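PDB 4GXW: adenosine deaminase from Burkholderia ambifaria, which binds zinc and probably deaminates adenine or a related purine by hydrolysis, as a member of the amidohydrolase superfamily. Local coordinates for residues A215-F220 against E228-L233; Y243-N248 against I260-V265; H37-V42 against A82-L87; H78-L83 against P303-V308. All coordinates share one frame; numbering follows the deposited sequence.

Contact 1 of 4, residues A215-F220 against E228-L233. With ZN (zinc ion), chain C.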
loop_
_atom_site.group_PDB
_atom_site.type_symbol
_atom_site.label_atom_id
_atom_site.label_comp_id
_atom_site.label_asym_id
_atom_site.label_seq_id
_atom_site.Cartn_x
_atom_site.Cartn_y
_atom_site.Cartn_z
ATOM N N ALA A 215 8.228 -7.313 -1.569
ATOM C CA ALA A 215 7.756 -7.857 -2.845
ATOM C C ALA A 215 6.276 -8.177 -2.817
ATOM O O ALA A 215 5.796 -8.772 -1.852
ATOM C CB ALA A 215 8.539 -9.127 -3.211
ATOM N N HIS A 216 5.568 -7.811 -3.888
ATOM C CA HIS A 216 4.217 -8.325 -4.136
ATOM C C HIS A 216 4.354 -9.821 -4.463
ATOM O O HIS A 216 5.127 -10.212 -5.356
ATOM C CB HIS A 216 3.547 -7.610 -5.325
ATOM C CG HIS A 216 3.022 -6.234 -5.023
ATOM N ND1 HIS A 216 3.798 -5.234 -4.470
ATOM C CD2 HIS A 216 1.799 -5.685 -5.229
ATOM C CE1 HIS A 216 3.070 -4.134 -4.342
ATOM N NE2 HIS A 216 1.851 -4.377 -4.795
ATOM N N ALA A 217 3.605 -10.657 -3.753
ATOM C CA ALA A 217 3.648 -12.104 -3.989
ATOM C C ALA A 217 2.343 -12.744 -3.547
ATOM O O ALA A 217 1.777 -12.371 -2.512
ATOM C CB ALA A 217 4.822 -12.732 -3.242
ATOM N N GLY A 218 1.854 -13.702 -4.328
ATOM C CA GLY A 218 0.630 -14.404 -3.976
ATOM C C GLY A 218 -0.647 -13.616 -4.227
ATOM O O GLY A 218 -1.690 -13.885 -3.606
ATOM N N GLU A 219 -0.563 -12.627 -5.115
ATOM C CA GLU A 219 -1.722 -11.888 -5.609
ATOM C C GLU A 219 -2.246 -12.594 -6.862
ATOM O O GLU A 219 -1.549 -13.421 -7.448
ATOM C CB GLU A 219 -1.333 -10.436 -5.931
ATOM C CG GLU A 219 -2.514 -9.493 -6.105
ATOM C CD GLU A 219 -2.123 -8.062 -6.465
ATOM O OE1 GLU A 219 -0.916 -7.746 -6.597
ATOM O OE2 GLU A 219 -3.052 -7.237 -6.644
ATOM N N PHE A 220 -3.475 -12.281 -7.268
ATOM C CA PHE A 220 -4.078 -12.856 -8.478
ATOM C C PHE A 220 -4.190 -14.385 -8.432
ATOM O O PHE A 220 -4.246 -15.041 -9.476
ATOM C CB PHE A 220 -3.302 -12.460 -9.747
ATOM C CG PHE A 220 -2.960 -10.996 -9.829
ATOM C CD1 PHE A 220 -3.915 -10.070 -10.226
ATOM C CD2 PHE A 220 -1.672 -10.546 -9.541
ATOM C CE1 PHE A 220 -3.601 -8.720 -10.315
ATOM C CE2 PHE A 220 -1.351 -9.199 -9.629
ATOM C CZ PHE A 220 -2.320 -8.286 -10.020
ATOM N N GLU A 228 7.050 -18.058 -0.841
ATOM C CA GLU A 228 8.245 -18.753 -0.379
ATOM C C GLU A 228 9.514 -18.228 -1.062
ATOM O O GLU A 228 10.536 -17.993 -0.409
ATOM C CB GLU A 228 8.111 -20.268 -0.599
ATOM C CG GLU A 228 9.301 -21.057 -0.089
ATOM C CD GLU A 228 9.233 -22.522 -0.452
ATOM O OE1 GLU A 228 8.644 -22.859 -1.511
ATOM O OE2 GLU A 228 9.777 -23.341 0.325
ATOM N N THR A 229 9.455 -18.046 -2.378
ATOM C CA THR A 229 10.597 -17.523 -3.120
ATOM C C THR A 229 10.965 -16.103 -2.658
ATOM O O THR A 229 12.144 -15.800 -2.446
ATOM C CB THR A 229 10.320 -17.552 -4.627
ATOM O OG1 THR A 229 10.142 -18.915 -5.029
ATOM C CG2 THR A 229 11.489 -16.958 -5.401
ATOM N N ALA A 230 9.971 -15.235 -2.476
ATOM C CA ALA A 230 10.258 -13.883 -2.001
ATOM C C ALA A 230 10.964 -13.898 -0.651
ATOM O O ALA A 230 11.972 -13.200 -0.448
ATOM C CB ALA A 230 8.987 -13.063 -1.921
ATOM N N VAL A 231 10.443 -14.699 0.274
ATOM C CA VAL A 231 10.985 -14.721 1.623
ATOM C C VAL A 231 12.324 -15.449 1.717
ATOM O O VAL A 231 13.245 -14.969 2.380
ATOM C CB VAL A 231 9.962 -15.322 2.607
ATOM C CG1 VAL A 231 10.566 -15.458 3.994
ATOM C CG2 VAL A 231 8.699 -14.460 2.639
ATOM N N ASP A 232 12.436 -16.595 1.054
ATOM C CA ASP A 232 13.598 -17.461 1.253
ATOM C C ASP A 232 14.656 -17.450 0.154
ATOM O O ASP A 232 15.754 -17.955 0.367
ATOM C CB ASP A 232 13.150 -18.902 1.539
ATOM C CG ASP A 232 12.464 -19.034 2.881
ATOM O OD1 ASP A 232 12.860 -18.301 3.814
ATOM O OD2 ASP A 232 11.539 -19.869 3.003
ATOM N N LEU A 233 14.338 -16.886 -1.008
ATOM C CA LEU A 233 15.353 -16.661 -2.034
ATOM C C LEU A 233 15.730 -15.182 -2.078
ATOM O O LEU A 233 16.905 -14.826 -1.957
ATOM C CB LEU A 233 14.876 -17.113 -3.422
ATOM C CG LEU A 233 15.953 -16.877 -4.497
ATOM C CD1 LEU A 233 17.156 -17.799 -4.310
ATOM C CD2 LEU A 233 15.367 -16.995 -5.896
HETATM ZN ZN ZN C . 0.161 -2.906 -4.536
HETATM O O HOH W 1 -1.161 -4.198 -5.215
#

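Contact 2 of 4, residues Y243-N248 against I260-V265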
loop_
_atom_site.group_PDB
_atom_site.type_symbol
_atom_site.label_atom_id
_atom_site.label_comp_id
_atom_site.label_asym_id
_atom_site.label_seq_id
_atom_site.Cartn_x
_atom_site.Cartn_y
_atom_site.Cartn_z
ATOM N N TYR A 243 -1.471 -13.537 -0.044
ATOM C CA TYR A 243 -2.731 -14.205 0.321
ATOM C C TYR A 243 -2.715 -15.718 0.188
ATOM O O TYR A 243 -3.246 -16.430 1.049
ATOM C CB TYR A 243 -3.924 -13.632 -0.470
ATOM C CG TYR A 243 -4.004 -12.138 -0.363
ATOM C CD1 TYR A 243 -4.083 -11.520 0.881
ATOM C CD2 TYR A 243 -3.973 -11.333 -1.492
ATOM C CE1 TYR A 243 -4.117 -10.141 0.993
ATOM C CE2 TYR A 243 -4.022 -9.952 -1.393
ATOM C CZ TYR A 243 -4.082 -9.363 -0.143
ATOM O OH TYR A 243 -4.097 -7.993 -0.005
ATOM N N THR A 244 -2.133 -16.219 -0.894
ATOM C CA THR A 244 -2.200 -17.654 -1.149
ATOM C C THR A 244 -1.353 -18.495 -0.188
ATOM O O THR A 244 -1.420 -19.722 -0.216
ATOM C CB THR A 244 -1.847 -17.976 -2.603
ATOM O OG1 THR A 244 -0.566 -17.420 -2.906
ATOM C CG2 THR A 244 -2.891 -17.372 -3.556
ATOM N N ILE A 245 -0.573 -17.842 0.670
ATOM C CA ILE A 245 0.183 -18.569 1.689
ATOM C C ILE A 245 -0.742 -19.387 2.594
ATOM O O ILE A 245 -0.316 -20.391 3.160
ATOM C CB ILE A 245 1.096 -17.630 2.523
ATOM C CG1 ILE A 245 2.187 -18.432 3.234
ATOM C CG2 ILE A 245 0.285 -16.800 3.501
ATOM C CD1 ILE A 245 3.012 -17.613 4.200
ATOM N N VAL A 246 -2.013 -18.996 2.697
ATOM C CA VAL A 246 -2.961 -19.741 3.525
ATOM C C VAL A 246 -3.162 -21.166 3.012
ATOM O O VAL A 246 -3.649 -22.026 3.749
ATOM C CB VAL A 246 -4.330 -19.043 3.656
ATOM C CG1 VAL A 246 -4.162 -17.634 4.210
ATOM C CG2 VAL A 246 -5.059 -19.027 2.314
ATOM N N ASP A 247 -2.776 -21.413 1.760
ATOM C CA ASP A 247 -2.851 -22.751 1.173
ATOM C C ASP A 247 -1.812 -23.701 1.772
ATOM O O ASP A 247 -1.902 -24.915 1.586
ATOM C CB ASP A 247 -2.659 -22.691 -0.347
ATOM C CG ASP A 247 -3.773 -21.947 -1.054
ATOM O OD1 ASP A 247 -4.878 -21.841 -0.491
ATOM O OD2 ASP A 247 -3.546 -21.479 -2.189
ATOM N N ASN A 248 -0.830 -23.153 2.485
ATOM C CA ASN A 248 0.263 -23.947 3.048
ATOM C C ASN A 248 0.432 -23.632 4.533
ATOM O O ASN A 248 1.235 -22.780 4.909
ATOM C CB ASN A 248 1.568 -23.657 2.288
ATOM C CG ASN A 248 2.727 -24.553 2.715
ATOM O OD1 ASN A 248 2.749 -25.093 3.817
ATOM N ND2 ASN A 248 3.713 -24.691 1.838
ATOM N N ILE A 260 7.364 -12.350 10.101
ATOM C CA ILE A 260 7.292 -11.638 8.826
ATOM C C ILE A 260 5.976 -10.864 8.729
ATOM O O ILE A 260 4.908 -11.439 8.918
ATOM C CB ILE A 260 7.360 -12.626 7.629
ATOM C CG1 ILE A 260 8.616 -13.500 7.699
ATOM C CG2 ILE A 260 7.258 -11.880 6.294
ATOM C CD1 ILE A 260 9.891 -12.724 7.841
ATOM N N VAL A 261 6.053 -9.569 8.431
ATOM C CA VAL A 261 4.843 -8.760 8.277
ATOM C C VAL A 261 4.317 -8.804 6.836
ATOM O O VAL A 261 5.085 -8.680 5.875
ATOM C CB VAL A 261 5.058 -7.286 8.725
ATOM C CG1 VAL A 261 3.813 -6.456 8.463
ATOM C CG2 VAL A 261 5.439 -7.221 10.209
ATOM N N PHE A 262 3.005 -8.995 6.702
ATOM C CA PHE A 262 2.323 -9.036 5.411
ATOM C C PHE A 262 1.443 -7.795 5.288
ATOM O O PHE A 262 0.564 -7.570 6.123
ATOM C CB PHE A 262 1.424 -10.281 5.325
ATOM C CG PHE A 262 2.186 -11.572 5.279
ATOM C CD1 PHE A 262 2.758 -12.100 6.432
ATOM C CD2 PHE A 262 2.335 -12.258 4.090
ATOM C CE1 PHE A 262 3.469 -13.294 6.391
ATOM C CE2 PHE A 262 3.052 -13.458 4.043
ATOM C CZ PHE A 262 3.614 -13.971 5.192
ATOM N N THR A 263 1.666 -6.987 4.256
ATOM C CA THR A 263 0.788 -5.856 4.022
ATOM C C THR A 263 -0.422 -6.392 3.273
ATOM O O THR A 263 -0.281 -7.166 2.330
ATOM C CB THR A 263 1.490 -4.702 3.267
ATOM O OG1 THR A 263 1.745 -5.088 1.912
ATOM C CG2 THR A 263 2.799 -4.315 3.949
ATOM N N VAL A 264 -1.613 -6.018 3.714
ATOM C CA VAL A 264 -2.840 -6.538 3.103
ATOM C C VAL A 264 -3.753 -5.396 2.692
ATOM O O VAL A 264 -3.669 -4.283 3.233
ATOM C CB VAL A 264 -3.576 -7.545 4.031
ATOM C CG1 VAL A 264 -2.668 -8.748 4.366
ATOM C CG2 VAL A 264 -4.074 -6.846 5.300
ATOM N N VAL A 265 -4.616 -5.675 1.723
ATOM C CA VAL A 265 -5.431 -4.649 1.095
ATOM C C VAL A 265 -6.862 -5.172 1.012
ATOM O O VAL A 265 -7.178 -6.005 0.158
ATOM C CB VAL A 265 -4.889 -4.323 -0.322
ATOM C CG1 VAL A 265 -5.746 -3.264 -1.000
ATOM C CG2 VAL A 265 -3.418 -3.890 -0.250
#

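Contact 3 of 4, residues H37-V42 against A82-L87. With ZN (zinc ion), chain C.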
loop_
_atom_site.group_PDB
_atom_site.type_symbol
_atom_site.label_atom_id
_atom_site.label_comp_id
_atom_site.label_asym_id
_atom_site.label_seq_id
_atom_site.Cartn_x
_atom_site.Cartn_y
_atom_site.Cartn_z
ATOM N N HIS A 37 0.634 2.829 -3.744
ATOM C CA HIS A 37 1.287 3.244 -4.982
ATOM C C HIS A 37 1.002 4.717 -5.224
ATOM O O HIS A 37 -0.162 5.132 -5.293
ATOM C CB HIS A 37 0.824 2.384 -6.166
ATOM C CG HIS A 37 1.058 0.921 -5.958
ATOM N ND1 HIS A 37 2.187 0.267 -6.411
ATOM C CD2 HIS A 37 0.323 -0.007 -5.299
ATOM C CE1 HIS A 37 2.127 -1.005 -6.047
ATOM N NE2 HIS A 37 1.009 -1.195 -5.367
ATOM N N LEU A 38 2.076 5.494 -5.346
ATOM C CA LEU A 38 1.994 6.919 -5.649
ATOM C C LEU A 38 1.002 7.221 -6.774
ATOM O O LEU A 38 0.143 8.097 -6.642
ATOM C CB LEU A 38 3.379 7.439 -6.041
ATOM C CG LEU A 38 3.445 8.935 -6.346
ATOM C CD1 LEU A 38 3.013 9.761 -5.135
ATOM C CD2 LEU A 38 4.840 9.312 -6.815
ATOM N N LEU A 39 1.113 6.485 -7.873
ATOM C CA LEU A 39 0.301 6.750 -9.050
ATOM C C LEU A 39 -1.139 6.253 -8.887
ATOM O O LEU A 39 -1.999 6.555 -9.714
ATOM C CB LEU A 39 0.965 6.174 -10.312
ATOM C CG LEU A 39 1.942 7.114 -11.045
ATOM C CD1 LEU A 39 3.092 7.567 -10.138
ATOM C CD2 LEU A 39 2.479 6.448 -12.310
ATOM N N GLY A 40 -1.395 5.504 -7.816
ATOM C CA GLY A 40 -2.756 5.127 -7.453
ATOM C C GLY A 40 -3.386 6.038 -6.405
ATOM O O GLY A 40 -4.464 5.741 -5.867
ATOM N N ALA A 41 -2.700 7.141 -6.108
ATOM C CA ALA A 41 -3.137 8.106 -5.101
ATOM C C ALA A 41 -3.293 9.504 -5.690
ATOM O O ALA A 41 -3.327 10.481 -4.954
ATOM C CB ALA A 41 -2.165 8.137 -3.928
ATOM N N VAL A 42 -3.372 9.608 -7.013
ATOM C CA VAL A 42 -3.576 10.908 -7.638
ATOM C C VAL A 42 -5.032 11.347 -7.490
ATOM O O VAL A 42 -5.950 10.596 -7.831
ATOM C CB VAL A 42 -3.167 10.869 -9.131
ATOM C CG1 VAL A 42 -3.399 12.215 -9.784
ATOM C CG2 VAL A 42 -1.700 10.451 -9.263
ATOM N N ALA A 82 -1.314 4.968 -18.044
ATOM C CA ALA A 82 -1.698 6.227 -18.686
ATOM C C ALA A 82 -1.004 7.434 -18.043
ATOM O O ALA A 82 -0.614 8.375 -18.737
ATOM C CB ALA A 82 -3.215 6.409 -18.657
ATOM N N LEU A 83 -0.851 7.404 -16.717
ATOM C CA LEU A 83 -0.126 8.463 -16.012
ATOM C C LEU A 83 1.315 8.569 -16.525
ATOM O O LEU A 83 1.776 9.661 -16.873
ATOM C CB LEU A 83 -0.186 8.251 -14.489
ATOM C CG LEU A 83 -1.470 8.762 -13.825
ATOM C CD1 LEU A 83 -1.733 8.041 -12.522
ATOM C CD2 LEU A 83 -1.338 10.245 -13.589
ATOM N N ASP A 84 2.014 7.435 -16.603
ATOM C CA ASP A 84 3.387 7.435 -17.112
ATOM C C ASP A 84 3.474 7.921 -18.555
ATOM O O ASP A 84 4.352 8.706 -18.905
ATOM C CB ASP A 84 4.001 6.024 -17.070
ATOM C CG ASP A 84 4.516 5.619 -15.697
ATOM O OD1 ASP A 84 4.670 6.463 -14.801
ATOM O OD2 ASP A 84 4.791 4.410 -15.524
ATOM N N ARG A 85 2.578 7.437 -19.408
ATOM C CA ARG A 85 2.732 7.686 -20.839
ATOM C C ARG A 85 2.275 9.078 -21.275
ATOM O O ARG A 85 2.850 9.652 -22.201
ATOM C CB ARG A 85 2.051 6.594 -21.680
ATOM C CG ARG A 85 2.394 6.672 -23.174
ATOM C CD ARG A 85 1.966 5.427 -23.945
ATOM N NE ARG A 85 2.692 4.235 -23.513
ATOM C CZ ARG A 85 3.933 3.933 -23.880
ATOM N NH1 ARG A 85 4.609 4.741 -24.687
ATOM N NH2 ARG A 85 4.502 2.821 -23.431
ATOM N N TYR A 86 1.259 9.624 -20.608
ATOM C CA TYR A 86 0.632 10.858 -21.095
ATOM C C TYR A 86 0.580 12.036 -20.122
ATOM O O TYR A 86 0.595 13.192 -20.553
ATOM C CB TYR A 86 -0.789 10.569 -21.597
ATOM C CG TYR A 86 -0.834 9.569 -22.731
ATOM C CD1 TYR A 86 -0.297 9.886 -23.966
ATOM C CD2 TYR A 86 -1.396 8.313 -22.560
ATOM C CE1 TYR A 86 -0.323 8.987 -25.012
ATOM C CE2 TYR A 86 -1.424 7.396 -23.606
ATOM C CZ TYR A 86 -0.884 7.746 -24.826
ATOM O OH TYR A 86 -0.900 6.858 -25.875
ATOM N N LEU A 87 0.506 11.762 -18.826
ATOM C CA LEU A 87 0.172 12.822 -17.875
ATOM C C LEU A 87 1.346 13.412 -17.119
ATOM O O LEU A 87 1.402 14.621 -16.896
ATOM C CB LEU A 87 -0.851 12.338 -16.849
ATOM C CG LEU A 87 -2.325 12.576 -17.150
ATOM C CD1 LEU A 87 -2.761 11.648 -18.254
ATOM C CD2 LEU A 87 -3.166 12.379 -15.893
HETATM ZN ZN ZN C . 0.161 -2.906 -4.536
HETATM O O HOH W 1 -1.161 -4.198 -5.215
#

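Contact 4 of 4, residues H78-L83 against P303-V308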
loop_
_atom_site.group_PDB
_atom_site.type_symbol
_atom_site.label_atom_id
_atom_site.label_comp_id
_atom_site.label_asym_id
_atom_site.label_seq_id
_atom_site.Cartn_x
_atom_site.Cartn_y
_atom_site.Cartn_z
ATOM N N HIS A 78 -3.854 -0.070 -15.737
ATOM C CA HIS A 78 -3.929 0.737 -16.957
ATOM C C HIS A 78 -3.960 2.240 -16.673
ATOM O O HIS A 78 -3.505 3.039 -17.494
ATOM C CB HIS A 78 -5.124 0.331 -17.819
ATOM C CG HIS A 78 -6.451 0.583 -17.176
ATOM N ND1 HIS A 78 -7.338 1.528 -17.645
ATOM C CD2 HIS A 78 -7.038 0.018 -16.096
ATOM C CE1 HIS A 78 -8.419 1.528 -16.884
ATOM N NE2 HIS A 78 -8.261 0.623 -15.935
ATOM N N VAL A 79 -4.484 2.627 -15.510
ATOM C CA VAL A 79 -4.502 4.036 -15.143
ATOM C C VAL A 79 -3.083 4.490 -14.815
ATOM O O VAL A 79 -2.665 5.576 -15.229
ATOM C CB VAL A 79 -5.423 4.306 -13.934
ATOM C CG1 VAL A 79 -5.419 5.792 -13.581
ATOM C CG2 VAL A 79 -6.839 3.824 -14.230
ATOM N N LEU A 80 -2.349 3.648 -14.086
ATOM C CA LEU A 80 -0.952 3.922 -13.789
ATOM C C LEU A 80 -0.162 4.064 -15.083
ATOM O O LEU A 80 0.668 4.967 -15.218
ATOM C CB LEU A 80 -0.342 2.823 -12.918
ATOM C CG LEU A 80 -0.521 2.999 -11.408
ATOM C CD1 LEU A 80 -1.985 2.919 -10.987
ATOM C CD2 LEU A 80 0.320 1.972 -10.656
ATOM N N ARG A 81 -0.451 3.188 -16.051
ATOM C CA ARG A 81 0.227 3.217 -17.343
ATOM C C ARG A 81 -0.062 4.518 -18.095
ATOM O O ARG A 81 0.834 5.097 -18.712
ATOM C CB ARG A 81 -0.179 2.011 -18.196
ATOM C CG ARG A 81 0.228 0.644 -17.653
ATOM C CD ARG A 81 1.740 0.478 -17.598
ATOM N NE ARG A 81 2.118 -0.890 -17.237
ATOM C CZ ARG A 81 3.341 -1.245 -16.848
ATOM N NH1 ARG A 81 4.297 -0.328 -16.765
ATOM N NH2 ARG A 81 3.599 -2.509 -16.524
ATOM N N ALA A 82 -1.314 4.968 -18.044
ATOM C CA ALA A 82 -1.698 6.227 -18.686
ATOM C C ALA A 82 -1.004 7.434 -18.043
ATOM O O ALA A 82 -0.614 8.375 -18.737
ATOM C CB ALA A 82 -3.215 6.409 -18.657
ATOM N N LEU A 83 -0.851 7.404 -16.717
ATOM C CA LEU A 83 -0.126 8.463 -16.012
ATOM C C LEU A 83 1.315 8.569 -16.525
ATOM O O LEU A 83 1.776 9.661 -16.873
ATOM C CB LEU A 83 -0.186 8.251 -14.489
ATOM C CG LEU A 83 -1.470 8.762 -13.825
ATOM C CD1 LEU A 83 -1.733 8.041 -12.522
ATOM C CD2 LEU A 83 -1.338 10.245 -13.589
ATOM N N PRO A 303 -5.425 4.406 -3.170
ATOM C CA PRO A 303 -6.541 5.008 -2.430
ATOM C C PRO A 303 -7.526 5.789 -3.294
ATOM O O PRO A 303 -8.730 5.687 -3.072
ATOM C CB PRO A 303 -5.846 5.922 -1.405
ATOM C CG PRO A 303 -4.460 6.111 -1.950
ATOM C CD PRO A 303 -4.126 4.825 -2.618
ATOM N N THR A 304 -7.052 6.553 -4.268
ATOM C CA THR A 304 -7.996 7.366 -5.033
ATOM C C THR A 304 -8.702 6.571 -6.126
ATOM O O THR A 304 -9.805 6.928 -6.538
ATOM C CB THR A 304 -7.341 8.610 -5.634
ATOM O OG1 THR A 304 -6.263 8.200 -6.482
ATOM C CG2 THR A 304 -6.835 9.530 -4.533
ATOM N N LEU A 305 -8.074 5.496 -6.590
ATOM C CA LEU A 305 -8.668 4.657 -7.631
ATOM C C LEU A 305 -9.567 3.566 -7.043
ATOM O O LEU A 305 -10.560 3.178 -7.657
ATOM C CB LEU A 305 -7.578 4.031 -8.499
ATOM C CG LEU A 305 -6.684 5.035 -9.229
ATOM C CD1 LEU A 305 -5.623 4.329 -10.052
ATOM C CD2 LEU A 305 -7.498 5.963 -10.110
ATOM N N HIS A 306 -9.222 3.084 -5.854
ATOM C CA HIS A 306 -10.049 2.115 -5.133
ATOM C C HIS A 306 -11.151 2.802 -4.330
ATOM O O HIS A 306 -12.017 2.132 -3.775
ATOM C CB HIS A 306 -9.204 1.290 -4.160
ATOM C CG HIS A 306 -8.375 0.224 -4.812
ATOM N ND1 HIS A 306 -7.842 -0.827 -4.095
ATOM C CD2 HIS A 306 -7.980 0.049 -6.093
ATOM C CE1 HIS A 306 -7.153 -1.604 -4.914
ATOM N NE2 HIS A 306 -7.222 -1.098 -6.131
ATOM N N LYS A 307 -11.102 4.130 -4.258
ATOM C CA LYS A 307 -12.044 4.909 -3.448
ATOM C C LYS A 307 -12.023 4.470 -1.988
ATOM O O LYS A 307 -13.074 4.236 -1.378
ATOM C CB LYS A 307 -13.473 4.813 -3.998
ATOM C CG LYS A 307 -13.635 5.313 -5.426
ATOM C CD LYS A 307 -15.083 5.159 -5.891
ATOM C CE LYS A 307 -15.257 5.576 -7.344
ATOM N NZ LYS A 307 -16.624 5.292 -7.869
ATOM N N VAL A 308 -10.826 4.366 -1.425
ATOM C CA VAL A 308 -10.664 3.990 -0.027
ATOM C C VAL A 308 -9.551 4.817 0.616
ATOM O O VAL A 308 -8.433 4.868 0.107
ATOM C CB VAL A 308 -10.421 2.451 0.116
ATOM C CG1 VAL A 308 -9.129 2.009 -0.589
ATOM C CG2 VAL A 308 -10.432 2.013 1.579
#

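Contact 1 of 4, residues A215-F220 against E228-L233
Ala230 meets the strand with a single methyl group, its CB lying 4.2 Å from CB of Ala215 and 4.4 Å from CB of Ala217. The two strand methyls project toward the helix, and the helix methyl rests against both. No hydrogen bond crosses; the contact is van der Waals packing among alanines, whose small size lets the backbones approach until CA of Ala215 and CA of Ala230 are 6.6 Å apart. His216, between the two alanines, starts its side chain away from the helix. Its CG stands anti to the carbonyl carbon (chi1 -77°), and NE2 reaches the zinc ion at 2.3 Å. Water 1, also on the metal, lies in the plane of the imidazole at its edge, as does OE1 of Glu219. His35, His37 and Asp301 complete the zinc site. Farther out, Gly218 takes a positive phi of 76° just after the strand, and the carboxylate of Glu191 accepts hydrogen bonds from the N atoms of Gly218 and Glu219. These bonds pin the two amides of the turn that follows the metal-binding histidine. The contact belongs to the beta-alpha-beta unit formed by strand 212-217, helix 224-232 and strand 238-239 of the TIM-type barrel. Backbone hydrogen bonds tie Ala215 and Ala217 to Asp240, while His216 bonds to Ile187 of strand 184-188, with helix 224-232 packed against the strand's alanine side.

Contact 2 of 4, residues Y243-N248 against I260-V265
Tyr243 lays its ring obliquely against Val264 and brings its hydroxyl to the end of the strand. CE1 of Tyr243 sits 3.9 Å from CG1 of Val264, and N of Val265 donates to OH of Tyr243 at 2.9 Å with a moderately bent N-H...O angle of 144°. The donor nitrogen lies at the ring edge, near its plane. CB of Tyr243 leaves the backbone pointing away from the strand; CG anti to the carbonyl carbon (chi1 -52°) nevertheless lets the long side chain bring its end back to it. The same hydroxyl is hydrogen-bonded to ND1 of His241, so two polar partners hold it, and His284 meets the tyrosine ring edge-to-face. Farther back along the strand, Ile245 and Phe262 cross at about a right angle, CD1 of Ile245 being 3.8 Å from CZ of Phe262. Ile245 was modelled in two conformers, so that distance applies to one of them. Thr263 starts its side chain away from this packing, and its OG1 bonds both OD1 of Asp240 and ND1 of the zinc ligand His35, a second-shell link to the metal. The 3-10 turn 243-247 leads into helix 249-258, whose Cys252 and Tyr255 also touch Ile245. Strand 261-264 runs between strands 238-239 and 295-298: Val261 and Thr263 bond to Val239, Phe262 to Lys295 and Val264 to His297.

Contact 3 of 4, residues H37-V42 against A82-L87
Leu39 and Leu83 slide past each other in opposite directions, each touching the other near its base. CD2 of Leu39 lies 3.9 Å from CB of Leu83, while CD1 of Leu83 presses on the carbonyl O of Leu39 at 3.2 Å, a tight methyl-to-oxygen contact. The first torsion of Leu39 lies at -89°, well past the usual staggered value, with chi2 at 59°. Leu83 is displaced similarly, its CG anti to the carbonyl carbon at chi1 -82°, consistent with two branched side chains fitted closely together. Asp84 crosses Leu39 at about a right angle and brings OD1 to 3.3 Å from CD2 of Leu39; the carboxylate thus abuts a methyl here, and its other neighbours include Thr122 of helix 119-126. Val42 meets Leu83 tip to tip, CG2 of Val42 being 4.1 Å from CD1 of Leu83. Phe47 of helix 44-54 touches both Val42 and Leu83, and Ile97 of helix 91-106 touches Leu39 and Val42, so the cluster is shared among several helices. The short 3-10 turn 38-40 holds the leucine next to a metal ligand: N of Gly40 bonds to O of His37 at 2.8 Å. NE2 of His37 binds the zinc ion at 2.1 Å, completing with His35 the His-X-His pair that follows the first strand of the barrel. Such a pair, joined by a later histidine and aspartate, here His216 and Asp301, is the metal-site signature of adenosine deaminase-type amidohydrolases.

Contact 4 of 4, residues H78-L83 against P303-V308
Leu305 reaches from the short helical segment soon after Asp301, the last zinc ligand in the chain of this TIM-type barrel, to Val79 and Leu80 on helix 77-87, a helix in the chain between strands 31-33 and 110-117. The direct packing is wholly apolar. Val79 and Leu305 meet tip to tip: CG1 of Val79 is 3.8 Å from CD1 of Leu305 and 4.0 Å from CD2 of Leu305, so one valine methyl touches both ends of the leucine fork. A chi1 of -180°, with CG1 opposite N, turns that methyl toward the fork. Leu80 comes in at a slant, with CD1 4.0 Å from CD1 of Leu305; its CB is not aimed at 303-308, but the end of its side chain bends nearer. The side chain of Leu80 comes within about 5 Å (nearest atoms) of that of the zinc ligand His37. Phe66 and Phe47 touch Val79, and Tyr67 touches Leu305. Polar bonds tie 303-308 to its surroundings. Thr304 OG1 is hydrogen-bonded to the carbonyl oxygens of Gly40 and Val42, and ND1 of His306 to OG1 of Thr267. On the helix, NH1 of Arg81 forms a salt bridge with OD2 of Asp159, and the side chain makes a cation-pi contact with Tyr189. The short, weakly bonded helix 303-306 ends where Lys307 adopts a positive phi of 57°, and N of Val308 then bonds back to O of Pro303 at 3.0 Å.

All four contacts are buried, none at the surface, but they join different elements. Contacts 3 and 4 share helix 77-87, with Ala82 and Leu83 common to both, and their centres are about 7 Å apart; segment 303-308 of contact 4 also meets the 37-42 loop of contact 3. Contacts 1 and 2 use strands 212-217 and 261-264 and touch where Gly218 meets Tyr243 and Thr244. Contacts 1 and 3, with centres about 25 Å apart, converge on the zinc through His216 and His37. Across the segments, contact 1 joins small methyls, contact 4 larger aliphatic groups, contact 3 the same with a carbonyl and a carboxylate oxygen against methyls, and contact 2 alone adds a hydrogen bond.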